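PDB 2VSD: CHIR AB1 from Gallus gallus, which acts as an avian Fc receptor, its extracellular immunoglobulin domain, the part modelled here, probably binding the Fc region of chicken IgY antibody. Local coordinates for residues P4-S9 with Y71-Q76; D20-R25 with F60-L65; R25-R30 with Q53-F58. All blocks are in the same frame, centred on the assembly; numbering follows the deposited sequence.

Interaction 1 (P4-S9 with Y71-Q76); sequences PQPSLS and YQCRYQ. Unlike the reference sequence in segment 4-9: Gln5 (reference Arg).
Tyr75 reaches over from strand 71-76 and donates its phenol hydrogen to the carbonyl of Pro4. The bond from Tyr75 OH to Pro4 O is 2.6 Å long, and the hydroxyl sits in the carbonyl plane on a lone pair, with a C=O...donor angle of 136°. The same hydroxyl packs against the Pro4 ring, whose CG comes to 3.3 Å from Tyr75 OH; the two side chains meet at about a right angle. Pro6 comes to the edge of the same ring, crossing the tyrosine side chain at a slant: its CB and CG both lie near the ring plane, and Pro6 CB is 3.8 Å from Tyr75 CD1. Pro6 CG also closes to 3.4 Å on Cys73 O.

Cys73 SG is the next point of contact, touched by Pro6 CB and by Leu8 CD1 at 4.0 Å. The other methyl of the leucine turns to the backbone, Leu8 CD2 lying 3.3 Å from Tyr71 O. Leu8 CG stands anti to its own backbone N (chi1 -178°), which carries the fork toward strand 71-76; there the two methyls divide between the sulfur and the carbonyl of Tyr71. Behind these contacts, the sulfur is fixed by its disulfide to Cys26, while Tyr71 OH is hydrogen-bonded to Asp67 O.

The axes of the short strands 7-9 and 71-76 come within 6.7 Å, their N-to-C directions 139° apart, and they belong to different sheets: the contact is side chains packed between the two layers of an immunoglobulin sandwich. Strand 21-27 flanks the first segment, with Leu24 against Leu8. Strands 33-39 and 81-92 border the second, on whose opposite face Arg74 hydrogen-bonds to Gln36 and makes a salt bridge to Asp46 of the second subunit.

Interaction 2 (D20-R25 with F60-L65); sequences DTVTLR and FAVTNL. Unlike the reference sequence in segment 20-25: Thr21 (reference Asn).
Val22 lays its CG2 methyl over one face of the Phe60 ring, 3.7 Å above the plane and shifted toward the rim, in a CH-pi contact with the methyl 20° off the ring normal. Leu24 comes to the same ring obliquely, its CD2 resting 3.7 Å from Phe60 CE2. Phe60 CG sits between its backbone N and carbonyl carbon (chi1 55°), which starts the ring off on the Val22 and Leu24 side. The second methyl of the valine serves a different neighbour: Val22 CG1 meets Val62 CG2 at 3.9 Å.

Beneath these side chains, strand 21-27, the middle of the three-stranded sheet of the immunoglobulin sandwich, pairs antiparallel with the outer strand 55-61; the two are usually lettered B and E. Val22 and Phe60 form a hydrogen-bonded pair, with Val22 N to Phe60 O at 2.9 Å and Phe60 N to Val22 O at 3.0 Å. Thr21 and Ala61 make the adjoining non-hydrogen-bonded pair, and their side chains lie on the other face of the sheet.

The pairing carries on past the strand end, where Val62 N reaches Asp20 O in a hydrogen bond of 2.8 Å. Asp20 OD2 takes a hydrogen bond from Ser17 N. Further round the Phe60 ring, Tyr71 packs against it, Arg44 makes a cation-pi contact and Phe45 brings its ring up to it.

Interaction 3 (R25-R30 with Q53-F58); sequences RCHLPR and QDAAEF
Cys26 and Ala56 pair as an antiparallel hydrogen-bonded couple, Cys26 N to Ala56 O at 2.8 Å and Ala56 N to Cys26 O at 3.0 Å, and the register continues through Leu28 N to Asp54 O. Cys26 and Ala56 point into the sandwich beside Val35, and Cys26 continues to its disulfide partner Cys73. The other face holds Arg25, His27, Ala55 and Glu57.

There the Arg25 chain, extended from CG to NE, lays its guanidinium across the alanine, with Ala55 CB 3.5 Å above the plane and over its centre. Arg25 NH1 then donates to Glu57 OE2 at 2.9 Å, a salt bridge with 157° at the hydrogen. The oxygen is close to the guanidinium plane, yet the donor stands above the carboxylate plane, the two groups being turned 86° apart. An alanine in place of Arg25 would probably leave the Glu57 carboxylate without its charged mate and uncover the methyl of Ala55.

Arg30 meets Asp54 in another manner: Asp54 OD2 lies over the guanidinium face, 3.0 Å from Arg30 NH2, with no N-H aimed at it. A water joins Asp54 OD1 to Leu28 O. The first ion pair is therefore directional and likely to fix the rotation of the Arg25 guanidinium, whereas the second, resting on charge alone, by itself probably sets the rotation of the Arg30 guanidinium less firmly.

Interactions 2 and 3 hold the same two strands, 21-27 and 55-61, at opposite ends of their pairing and share Arg25. Interaction 1 instead joins the two sheets and is the most central, about 6 Å from the chain centre to its own, against about 9 Å for interaction 3 and 12 Å for interaction 2. All are partly buried: Cys73, Val22 and Cys26 lie inside, Pro4, Ala61 and Arg30 outside. Interaction 1 is mostly apolar; interaction 2 joins backbone bonds to an apolar cluster, and interaction 3 adds ion pairs. Besides the Cys26-Cys73 disulfide, probable hydrogen bonds from Arg25 N to Ser9 O and His27 N to Ser7 O tie them together.

Interaction 1 (P4-S9 with Y71-Q76)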
loop_
_atom_site.group_PDB
_atom_site.type_symbol
_atom_site.label_atom_id
_atom_site.label_comp_id
_atom_site.label_asym_id
_atom_site.label_seq_id
_atom_site.Cartn_x
_atom_site.Cartn_y
_atom_site.Cartn_z
ATOM N N PRO A 4 18.343 -1.285 2.237
ATOM C CA PRO A 4 18.420 -1.422 3.699
ATOM C C PRO A 4 17.058 -1.313 4.426
ATOM O O PRO A 4 16.305 -0.369 4.186
ATOM C CB PRO A 4 19.331 -0.264 4.112
ATOM C CG PRO A 4 19.261 0.701 2.984
ATOM C CD PRO A 4 19.059 -0.089 1.757
ATOM N N GLN A 5 16.787 -2.285 5.296
ATOM C CA GLN A 5 15.592 -2.325 6.147
ATOM C C GLN A 5 15.416 -0.998 6.883
ATOM O O GLN A 5 16.379 -0.502 7.491
ATOM C CB GLN A 5 15.714 -3.481 7.147
ATOM C CG GLN A 5 14.509 -3.662 8.089
ATOM C CD GLN A 5 14.778 -4.607 9.265
ATOM O OE1 GLN A 5 15.921 -4.790 9.707
ATOM N NE2 GLN A 5 13.723 -5.202 9.779
ATOM N N PRO A 6 14.194 -0.410 6.833
ATOM C CA PRO A 6 13.990 0.832 7.576
ATOM C C PRO A 6 13.792 0.547 9.072
ATOM O O PRO A 6 13.577 -0.590 9.455
ATOM C CB PRO A 6 12.714 1.410 6.945
ATOM C CG PRO A 6 11.924 0.181 6.519
ATOM C CD PRO A 6 12.975 -0.836 6.100
ATOM N N SER A 7 13.861 1.578 9.898
ATOM C CA SER A 7 13.513 1.414 11.315
ATOM C C SER A 7 12.477 2.453 11.739
ATOM O O SER A 7 12.417 3.557 11.204
ATOM C CB SER A 7 14.774 1.506 12.181
ATOM O OG SER A 7 15.282 2.812 12.093
ATOM N N LEU A 8 11.669 2.093 12.723
ATOM C CA LEU A 8 10.473 2.870 13.045
ATOM C C LEU A 8 10.567 3.240 14.519
ATOM O O LEU A 8 10.957 2.406 15.369
ATOM C CB LEU A 8 9.229 2.025 12.736
ATOM C CG LEU A 8 7.817 2.606 12.924
ATOM C CD1 LEU A 8 7.560 3.816 12.037
ATOM C CD2 LEU A 8 6.769 1.468 12.713
ATOM N N SER A 9 10.271 4.499 14.817
ATOM C CA SER A 9 10.142 4.901 16.205
ATOM C C SER A 9 8.748 5.465 16.460
ATOM O O SER A 9 8.079 5.956 15.543
ATOM C CB SER A 9 11.234 5.907 16.584
ATOM O OG SER A 9 11.100 7.094 15.845
ATOM N N TYR A 71 2.663 -1.576 14.559
ATOM C CA TYR A 71 3.070 -0.696 13.459
ATOM C C TYR A 71 4.405 -1.090 12.834
ATOM O O TYR A 71 5.356 -1.435 13.535
ATOM C CB TYR A 71 3.119 0.761 13.898
ATOM C CG TYR A 71 1.733 1.353 14.098
ATOM C CD1 TYR A 71 1.067 1.217 15.333
ATOM C CD2 TYR A 71 1.086 2.019 13.056
ATOM C CE1 TYR A 71 -0.203 1.763 15.535
ATOM C CE2 TYR A 71 -0.220 2.555 13.246
ATOM C CZ TYR A 71 -0.832 2.417 14.484
ATOM O OH TYR A 71 -2.103 2.925 14.676
ATOM N N GLN A 72 4.461 -1.012 11.510
ATOM C CA GLN A 72 5.696 -1.257 10.762
ATOM C C GLN A 72 5.783 -0.293 9.619
ATOM O O GLN A 72 4.750 0.238 9.180
ATOM C CB GLN A 72 5.707 -2.676 10.209
ATOM C CG GLN A 72 5.895 -3.738 11.253
ATOM C CD GLN A 72 5.614 -5.107 10.699
ATOM O OE1 GLN A 72 4.476 -5.426 10.361
ATOM N NE2 GLN A 72 6.658 -5.919 10.559
ATOM N N CYS A 73 6.989 -0.085 9.087
ATOM C CA CYS A 73 7.106 0.728 7.872
ATOM C C CYS A 73 7.946 0.019 6.806
ATOM O O CYS A 73 8.745 -0.871 7.137
ATOM C CB CYS A 73 7.578 2.172 8.171
ATOM S SG CYS A 73 9.305 2.366 8.715
ATOM N N ARG A 74 7.698 0.402 5.547
ATOM C CA ARG A 74 8.238 -0.229 4.347
ATOM C C ARG A 74 8.479 0.931 3.394
ATOM O O ARG A 74 7.720 1.907 3.399
ATOM C CB ARG A 74 7.125 -1.123 3.787
ATOM C CG ARG A 74 7.407 -1.952 2.610
ATOM C CD ARG A 74 6.247 -2.879 2.480
ATOM N NE ARG A 74 6.336 -3.757 1.326
ATOM C CZ ARG A 74 5.519 -3.739 0.285
ATOM N NH1 ARG A 74 4.529 -2.853 0.178
ATOM N NH2 ARG A 74 5.733 -4.609 -0.689
ATOM N N TYR A 75 9.502 0.859 2.550
ATOM C CA TYR A 75 9.650 1.905 1.519
ATOM C C TYR A 75 9.992 1.305 0.166
ATOM O O TYR A 75 10.440 0.164 0.109
ATOM C CB TYR A 75 10.636 3.011 1.921
ATOM C CG TYR A 75 12.076 2.579 2.018
ATOM C CD1 TYR A 75 12.563 1.962 3.174
ATOM C CD2 TYR A 75 12.969 2.824 0.971
ATOM C CE1 TYR A 75 13.903 1.561 3.280
ATOM C CE2 TYR A 75 14.314 2.428 1.061
ATOM C CZ TYR A 75 14.772 1.792 2.218
ATOM O OH TYR A 75 16.103 1.393 2.347
ATOM N N GLN A 76 9.701 2.076 -0.890
ATOM C CA GLN A 76 9.760 1.608 -2.273
ATOM C C GLN A 76 10.256 2.693 -3.209
ATOM O O GLN A 76 9.950 3.884 -3.054
ATOM C CB GLN A 76 8.371 1.146 -2.774
ATOM C CG GLN A 76 7.696 0.064 -1.961
ATOM C CD GLN A 76 6.428 -0.456 -2.634
ATOM O OE1 GLN A 76 5.611 0.325 -3.142
ATOM N NE2 GLN A 76 6.267 -1.772 -2.646
#

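Interaction 2 (D20-R25 with F60-L65)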
loop_
_atom_site.group_PDB
_atom_site.type_symbol
_atom_site.label_atom_id
_atom_site.label_comp_id
_atom_site.label_asym_id
_atom_site.label_seq_id
_atom_site.Cartn_x
_atom_site.Cartn_y
_atom_site.Cartn_z
ATOM N N ASP A 20 -4.758 11.664 22.185
ATOM C CA ASP A 20 -3.370 12.078 22.074
ATOM C C ASP A 20 -2.919 12.007 20.625
ATOM O O ASP A 20 -3.488 11.256 19.846
ATOM C CB ASP A 20 -2.457 11.172 22.894
ATOM C CG ASP A 20 -2.608 11.351 24.361
ATOM O OD1 ASP A 20 -3.291 12.309 24.822
ATOM O OD2 ASP A 20 -2.056 10.480 25.061
ATOM N N THR A 21 -1.902 12.793 20.265
ATOM C CA THR A 21 -1.301 12.718 18.927
ATOM C C THR A 21 0.012 11.917 19.008
ATOM O O THR A 21 0.842 12.138 19.911
ATOM C CB THR A 21 -1.119 14.162 18.321
ATOM O OG1 THR A 21 -2.411 14.753 18.222
ATOM C CG2 THR A 21 -0.466 14.119 16.916
ATOM N N VAL A 22 0.168 10.936 18.124
ATOM C CA VAL A 22 1.395 10.151 18.064
ATOM C C VAL A 22 2.111 10.383 16.736
ATOM O O VAL A 22 1.495 10.733 15.733
ATOM C CB VAL A 22 1.186 8.623 18.282
ATOM C CG1 VAL A 22 0.616 8.329 19.667
ATOM C CG2 VAL A 22 0.252 8.014 17.173
ATOM N N THR A 23 3.420 10.169 16.760
ATOM C CA THR A 23 4.246 10.311 15.590
ATOM C C THR A 23 5.021 9.016 15.439
ATOM O O THR A 23 5.743 8.580 16.368
ATOM C CB THR A 23 5.252 11.485 15.730
ATOM O OG1 THR A 23 4.537 12.727 15.802
ATOM C CG2 THR A 23 6.155 11.521 14.492
ATOM N N LEU A 24 4.876 8.413 14.267
ATOM C CA LEU A 24 5.623 7.241 13.878
ATOM C C LEU A 24 6.636 7.707 12.850
ATOM O O LEU A 24 6.261 8.162 11.760
ATOM C CB LEU A 24 4.697 6.203 13.208
ATOM C CG LEU A 24 3.767 5.343 14.073
ATOM C CD1 LEU A 24 4.551 4.343 14.923
ATOM C CD2 LEU A 24 2.793 6.162 14.915
ATOM N N ARG A 25 7.906 7.617 13.207
ATOM C CA ARG A 25 8.950 8.172 12.358
ATOM C C ARG A 25 9.686 7.007 11.696
ATOM O O ARG A 25 10.258 6.128 12.387
ATOM C CB ARG A 25 9.880 9.055 13.208
ATOM C CG ARG A 25 11.003 9.681 12.449
ATOM C CD ARG A 25 11.760 10.675 13.336
ATOM N NE ARG A 25 13.027 11.062 12.709
ATOM C CZ ARG A 25 13.198 12.135 11.939
ATOM N NH1 ARG A 25 12.184 12.962 11.690
ATOM N NH2 ARG A 25 14.399 12.386 11.429
ATOM N N PHE A 60 -0.551 11.447 13.702
ATOM C CA PHE A 60 -2.019 11.379 13.705
ATOM C C PHE A 60 -2.584 11.345 15.112
ATOM O O PHE A 60 -1.882 10.997 16.098
ATOM C CB PHE A 60 -2.534 10.195 12.879
ATOM C CG PHE A 60 -1.965 8.855 13.282
ATOM C CD1 PHE A 60 -2.644 8.033 14.184
ATOM C CD2 PHE A 60 -0.770 8.394 12.725
ATOM C CE1 PHE A 60 -2.131 6.792 14.549
ATOM C CE2 PHE A 60 -0.252 7.167 13.089
ATOM C CZ PHE A 60 -0.931 6.351 13.977
ATOM N N ALA A 61 -3.853 11.730 15.217
ATOM C CA ALA A 61 -4.524 11.664 16.506
ATOM C C ALA A 61 -5.010 10.242 16.745
ATOM O O ALA A 61 -5.462 9.565 15.812
ATOM C CB ALA A 61 -5.690 12.639 16.526
ATOM N N VAL A 62 -4.908 9.785 17.990
ATOM C CA VAL A 62 -5.506 8.514 18.395
ATOM C C VAL A 62 -6.995 8.794 18.606
ATOM O O VAL A 62 -7.363 9.596 19.494
ATOM C CB VAL A 62 -4.839 7.982 19.671
ATOM C CG1 VAL A 62 -5.465 6.650 20.101
ATOM C CG2 VAL A 62 -3.287 7.835 19.450
ATOM N N THR A 63 -7.850 8.216 17.767
ATOM C CA THR A 63 -9.276 8.530 17.842
ATOM C C THR A 63 -10.111 7.311 18.190
ATOM O O THR A 63 -11.321 7.429 18.397
ATOM C CB THR A 63 -9.785 9.109 16.524
ATOM O OG1 THR A 63 -9.707 8.098 15.493
ATOM C CG2 THR A 63 -8.945 10.325 16.122
ATOM N N ASN A 64 -9.510 6.131 18.235
ATOM C CA ASN A 64 -10.346 4.994 18.661
ATOM C C ASN A 64 -9.484 3.823 19.072
ATOM O O ASN A 64 -8.278 3.838 18.850
ATOM C CB ASN A 64 -11.338 4.611 17.565
ATOM C CG ASN A 64 -10.639 4.064 16.329
ATOM O OD1 ASN A 64 -10.192 4.805 15.455
ATOM N ND2 ASN A 64 -10.502 2.774 16.285
ATOM N N LEU A 65 -10.105 2.821 19.684
ATOM C CA LEU A 65 -9.372 1.696 20.242
ATOM C C LEU A 65 -8.650 0.886 19.165
ATOM O O LEU A 65 -7.650 0.215 19.493
ATOM C CB LEU A 65 -10.341 0.763 20.977
ATOM C CG LEU A 65 -11.014 1.382 22.210
ATOM C CD1 LEU A 65 -12.025 0.348 22.782
ATOM C CD2 LEU A 65 -10.049 1.852 23.250
#

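Interaction 3 (R25-R30 with Q53-F58)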
loop_
_atom_site.group_PDB
_atom_site.type_symbol
_atom_site.label_atom_id
_atom_site.label_comp_id
_atom_site.label_asym_id
_atom_site.label_seq_id
_atom_site.Cartn_x
_atom_site.Cartn_y
_atom_site.Cartn_z
ATOM N N ARG A 25 7.906 7.617 13.207
ATOM C CA ARG A 25 8.950 8.172 12.358
ATOM C C ARG A 25 9.686 7.007 11.696
ATOM O O ARG A 25 10.258 6.128 12.387
ATOM C CB ARG A 25 9.880 9.055 13.208
ATOM C CG ARG A 25 11.003 9.681 12.449
ATOM C CD ARG A 25 11.760 10.675 13.336
ATOM N NE ARG A 25 13.027 11.062 12.709
ATOM C CZ ARG A 25 13.198 12.135 11.939
ATOM N NH1 ARG A 25 12.184 12.962 11.690
ATOM N NH2 ARG A 25 14.399 12.386 11.429
ATOM N N CYS A 26 9.683 7.001 10.362
ATOM C CA CYS A 26 10.272 5.902 9.614
ATOM C C CYS A 26 11.594 6.396 9.073
ATOM O O CYS A 26 11.624 7.331 8.247
ATOM C CB CYS A 26 9.376 5.446 8.453
ATOM S SG CYS A 26 9.980 3.952 7.590
ATOM N N HIS A 27 12.665 5.772 9.542
ATOM C CA HIS A 27 14.035 6.177 9.172
ATOM C C HIS A 27 14.556 5.376 8.009
ATOM O O HIS A 27 14.559 4.157 8.050
ATOM C CB HIS A 27 14.981 5.967 10.353
ATOM C CG HIS A 27 14.625 6.780 11.555
ATOM N ND1 HIS A 27 13.830 6.295 12.575
ATOM C CD2 HIS A 27 14.953 8.047 11.902
ATOM C CE1 HIS A 27 13.679 7.230 13.497
ATOM N NE2 HIS A 27 14.356 8.302 13.116
ATOM N N LEU A 28 15.015 6.066 6.969
ATOM C CA LEU A 28 15.589 5.364 5.823
ATOM C C LEU A 28 16.666 6.207 5.135
ATOM O O LEU A 28 16.906 7.335 5.556
ATOM C CB LEU A 28 14.510 4.836 4.852
ATOM C CG LEU A 28 13.197 5.426 4.277
ATOM C CD1 LEU A 28 12.479 6.479 5.132
ATOM C CD2 LEU A 28 13.307 5.878 2.805
ATOM N N PRO A 29 17.325 5.652 4.094
ATOM C CA PRO A 29 18.381 6.420 3.412
ATOM C C PRO A 29 17.906 7.677 2.680
ATOM O O PRO A 29 16.708 7.838 2.400
ATOM C CB PRO A 29 18.967 5.414 2.413
ATOM C CG PRO A 29 18.573 4.064 2.930
ATOM C CD PRO A 29 17.191 4.306 3.516
ATOM N N ARG A 30 18.861 8.552 2.351
ATOM C CA ARG A 30 18.567 9.797 1.638
ATOM C C ARG A 30 18.397 9.550 0.138
ATOM O O ARG A 30 19.192 10.029 -0.695
ATOM C CB ARG A 30 19.668 10.832 1.879
ATOM C CG ARG A 30 19.724 11.365 3.304
ATOM C CD ARG A 30 20.690 12.528 3.361
ATOM N NE ARG A 30 21.135 12.827 4.716
ATOM C CZ ARG A 30 20.646 13.808 5.469
ATOM N NH1 ARG A 30 19.677 14.596 5.008
ATOM N NH2 ARG A 30 21.131 14.007 6.690
ATOM N N GLN A 53 15.439 14.201 2.987
ATOM C CA GLN A 53 14.908 13.845 4.311
ATOM C C GLN A 53 15.558 12.555 4.856
ATOM O O GLN A 53 15.832 11.639 4.103
ATOM C CB GLN A 53 13.389 13.639 4.217
ATOM C CG GLN A 53 12.502 14.892 4.216
ATOM C CD GLN A 53 11.006 14.542 4.115
ATOM O OE1 GLN A 53 10.481 14.274 3.025
ATOM N NE2 GLN A 53 10.316 14.537 5.257
ATOM N N ASP A 54 15.801 12.485 6.165
ATOM C CA ASP A 54 16.311 11.252 6.801
ATOM C C ASP A 54 15.182 10.283 7.166
ATOM O O ASP A 54 15.442 9.126 7.488
ATOM C CB ASP A 54 17.091 11.570 8.087
ATOM C CG ASP A 54 18.508 12.002 7.811
ATOM O OD1 ASP A 54 19.197 11.316 7.005
ATOM O OD2 ASP A 54 18.924 13.024 8.406
ATOM N N ALA A 55 13.947 10.786 7.137
ATOM C CA ALA A 55 12.765 10.039 7.618
ATOM C C ALA A 55 11.465 10.577 7.026
ATOM O O ALA A 55 11.402 11.724 6.576
ATOM C CB ALA A 55 12.699 10.102 9.159
ATOM N N ALA A 56 10.433 9.736 6.997
ATOM C CA ALA A 56 9.064 10.195 6.761
ATOM C C ALA A 56 8.400 10.062 8.115
ATOM O O ALA A 56 8.644 9.089 8.799
ATOM C CB ALA A 56 8.352 9.289 5.761
ATOM N N GLU A 57 7.585 11.039 8.500
ATOM C CA GLU A 57 6.883 10.989 9.779
ATOM C C GLU A 57 5.399 10.909 9.507
ATOM O O GLU A 57 4.883 11.656 8.662
ATOM C CB GLU A 57 7.168 12.240 10.617
ATOM C CG GLU A 57 8.537 12.223 11.265
ATOM C CD GLU A 57 8.689 13.278 12.339
ATOM O OE1 GLU A 57 7.865 14.215 12.400
ATOM O OE2 GLU A 57 9.640 13.154 13.135
ATOM N N PHE A 58 4.718 10.005 10.209
ATOM C CA PHE A 58 3.280 9.906 10.118
ATOM C C PHE A 58 2.774 10.358 11.468
ATOM O O PHE A 58 2.954 9.649 12.462
ATOM C CB PHE A 58 2.858 8.446 9.870
ATOM C CG PHE A 58 3.426 7.856 8.611
ATOM C CD1 PHE A 58 2.697 7.906 7.415
ATOM C CD2 PHE A 58 4.699 7.281 8.599
ATOM C CE1 PHE A 58 3.221 7.374 6.247
ATOM C CE2 PHE A 58 5.238 6.756 7.431
ATOM C CZ PHE A 58 4.499 6.798 6.253
HETATM O O HOH W 1 19.334 8.849 6.408
#